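PDB 5FF5: PaaA from Enterobacter agglomerans, which takes part in building the bicyclic core of the antibiotic pantocin A and probably activates its substrate by adenylylation, as ThiF/E1-family enzymes do. Local coordinates for residues G262-L266 with W323-S328. Numbering follows the deposited sequence.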
ATOM      1  N   GLY A 262     -10.011   7.915  -8.502  1.00 50.63           N
ATOM      2  CA  GLY A 262      -9.686   7.746  -9.894  1.00 61.70           C
ATOM      3  C   GLY A 262      -8.406   8.438 -10.274  1.00 59.77           C
ATOM      4  O   GLY A 262      -7.979   9.381  -9.615  1.00 63.01           O
ATOM      5  N   GLY A 263      -7.808   7.974 -11.362  1.00 62.28           N
ATOM      6  CA  GLY A 263      -6.566   8.522 -11.850  1.00 55.42           C
ATOM      7  C   GLY A 263      -5.895   7.502 -12.736  1.00 60.39           C
ATOM      8  O   GLY A 263      -6.510   6.550 -13.203  1.00 72.57           O
ATOM      9  N   ASP A 264      -4.619   7.715 -12.978  1.00 61.71           N
ATOM     10  CA  ASP A 264      -3.841   6.828 -13.808  1.00 60.53           C
ATOM     11  C   ASP A 264      -2.410   6.694 -13.297  1.00 61.53           C
ATOM     12  O   ASP A 264      -2.006   7.355 -12.338  1.00 56.99           O
ATOM     13  CB  ASP A 264      -3.863   7.346 -15.235  1.00 55.87           C
ATOM     14  CG  ASP A 264      -3.560   8.826 -15.305  1.00 62.13           C
ATOM     15  OD1 ASP A 264      -2.529   9.255 -14.753  1.00 59.14           O
ATOM     16  OD2 ASP A 264      -4.375   9.570 -15.886  1.00 74.89           O
ATOM     17  N   PRO A 265      -1.640   5.812 -13.923  1.00 57.45           N
ATOM     18  CA  PRO A 265      -0.212   5.704 -13.632  1.00 54.19           C
ATOM     19  C   PRO A 265       0.512   7.044 -13.520  1.00 50.12           C
ATOM     20  O   PRO A 265       1.636   7.026 -13.031  1.00 71.55           O
ATOM     21  CB  PRO A 265       0.304   4.897 -14.819  1.00 56.35           C
ATOM     22  CG  PRO A 265      -0.842   3.941 -15.084  1.00 58.13           C
ATOM     23  CD  PRO A 265      -2.111   4.721 -14.793  1.00 51.56           C
ATOM     24  N   LEU A 266      -0.070   8.149 -13.992  1.00 45.46           N
ATOM     25  CA  LEU A 266       0.583   9.468 -13.934  1.00 52.30           C
ATOM     26  C   LEU A 266       0.180  10.353 -12.729  1.00 57.94           C
ATOM     27  O   LEU A 266       1.042  10.933 -12.068  1.00 59.72           O
ATOM     28  CB  LEU A 266       0.331  10.215 -15.246  1.00 55.02           C
ATOM     29  CG  LEU A 266       1.033   9.644 -16.495  1.00 60.65           C
ATOM     30  CD1 LEU A 266       0.726  10.482 -17.718  1.00 66.66           C
ATOM     31  CD2 LEU A 266       2.552   9.548 -16.317  1.00 48.49           C
ATOM     32  N   TRP A 323      -4.258   1.522 -20.109  1.00 68.08           N
ATOM     33  CA  TRP A 323      -2.830   1.430 -19.753  1.00 65.82           C
ATOM     34  C   TRP A 323      -2.578   1.517 -18.223  1.00 58.91           C
ATOM     35  O   TRP A 323      -2.697   2.580 -17.632  1.00 57.70           O
ATOM     36  CB  TRP A 323      -2.058   2.526 -20.487  1.00 69.17           C
ATOM     37  CG  TRP A 323      -2.614   3.895 -20.255  1.00 64.41           C
ATOM     38  CD1 TRP A 323      -3.784   4.397 -20.729  1.00 55.33           C
ATOM     39  CD2 TRP A 323      -2.007   4.940 -19.495  1.00 61.87           C
ATOM     40  NE1 TRP A 323      -3.955   5.691 -20.302  1.00 56.49           N
ATOM     41  CE2 TRP A 323      -2.870   6.051 -19.546  1.00 61.19           C
ATOM     42  CE3 TRP A 323      -0.823   5.041 -18.765  1.00 46.06           C
ATOM     43  CZ2 TRP A 323      -2.587   7.245 -18.896  1.00 54.35           C
ATOM     44  CZ3 TRP A 323      -0.547   6.225 -18.132  1.00 56.63           C
ATOM     45  CH2 TRP A 323      -1.423   7.312 -18.197  1.00 45.59           C
ATOM     46  N   GLN A 324      -2.213   0.407 -17.596  1.00 51.88           N
ATOM     47  CA  GLN A 324      -2.139   0.349 -16.145  1.00 45.45           C
ATOM     48  C   GLN A 324      -1.066  -0.599 -15.639  1.00 56.85           C
ATOM     49  O   GLN A 324      -0.698  -1.556 -16.326  1.00 61.81           O
ATOM     50  CB  GLN A 324      -3.484  -0.075 -15.562  1.00 52.82           C
ATOM     51  CG  GLN A 324      -4.528   1.015 -15.528  1.00 65.16           C
ATOM     52  CD  GLN A 324      -4.314   2.016 -14.394  1.00 70.24           C
ATOM     53  OE1 GLN A 324      -3.363   1.907 -13.604  1.00 61.50           O
ATOM     54  NE2 GLN A 324      -5.207   3.006 -14.313  1.00 71.55           N
ATOM     55  N   SER A 325      -0.584  -0.332 -14.425  1.00 58.25           N
ATOM     56  CA  SER A 325       0.323  -1.225 -13.704  1.00 49.10           C
ATOM     57  C   SER A 325      -0.052  -1.182 -12.229  1.00 50.82           C
ATOM     58  O   SER A 325      -0.811  -0.316 -11.803  1.00 50.98           O
ATOM     59  CB  SER A 325       1.770  -0.812 -13.897  1.00 49.00           C
ATOM     60  OG  SER A 325       1.987   0.453 -13.306  1.00 65.06           O
ATOM     61  N   ALA A 326       0.438  -2.137 -11.453  1.00 50.20           N
ATOM     62  CA  ALA A 326      -0.044  -2.301 -10.075  1.00 56.02           C
ATOM     63  C   ALA A 326       0.219  -1.114  -9.107  1.00 54.35           C
ATOM     64  O   ALA A 326      -0.666  -0.752  -8.319  1.00 48.28           O
ATOM     65  CB  ALA A 326       0.526  -3.601  -9.490  1.00 51.90           C
ATOM     66  N   PRO A 327       1.428  -0.513  -9.158  1.00 59.05           N
ATOM     67  CA  PRO A 327       1.854   0.517  -8.191  1.00 53.63           C
ATOM     68  C   PRO A 327       0.858   1.648  -7.964  1.00 49.53           C
ATOM     69  O   PRO A 327       0.688   2.115  -6.845  1.00 53.05           O
ATOM     70  CB  PRO A 327       3.144   1.062  -8.810  1.00 48.34           C
ATOM     71  CG  PRO A 327       3.697  -0.097  -9.552  1.00 53.90           C
ATOM     72  CD  PRO A 327       2.512  -0.849 -10.100  1.00 55.05           C
ATOM     73  N   SER A 328       0.230   2.110  -9.027  1.00 51.00           N
ATOM     74  CA  SER A 328      -0.706   3.213  -8.922  1.00 42.09           C
ATOM     75  C   SER A 328      -1.958   2.785  -8.160  1.00 49.17           C
ATOM     76  O   SER A 328      -2.570   3.576  -7.449  1.00 52.11           O
ATOM     77  CB  SER A 328      -1.036   3.712 -10.317  1.00 47.97           C
ATOM     78  OG  SER A 328      -0.061   3.207 -11.230  1.00 57.10           O
TER
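The tight turn between antiparallel strands 258-263 and 267-274, in the mixed sheet of the ThiF/E1-type fold, carries P265 at its bend, and P265 packs against W323 and Q324 of the loop leading into helix 326-345 and S328 of its first turn. The pyrrolidine ring lies over one face of the W323 indole, displaced toward the six-membered rim, with CB of P265 3.7 Å from CZ3 of W323. L266 meets the same ring differently: its CG comes in at the edge, in the indole plane, 3.8 Å from CH2 of W323. CB of D264 approaches CH2 of W323 obliquely, 3.8 Å away, the carboxylate plane tilted 27° from the indole. A chi1 of 54°, which sets CG between the backbone N and the carbonyl carbon, swings the W323 ring back over the turn. D264 OD1 accepts from the backbone N of E267.

Beside P265, roughly at a right angle to the indole's approach, the Q324 chain, bent at chi2 (-77°), brings OE1 to 3.3 Å from CD of P265. The Q324 side chain also comes within about 3 Å of a bound sulfate, probably from the crystallisation liquor. The second subunit closes in here as well: its Q112 packs on P265 and hydrogen-bonds S325 OG, while its L115 packs on W323. Nearly opposite the indole, S328 points its OG at the proline backbone, 3.5 Å from CA of P265.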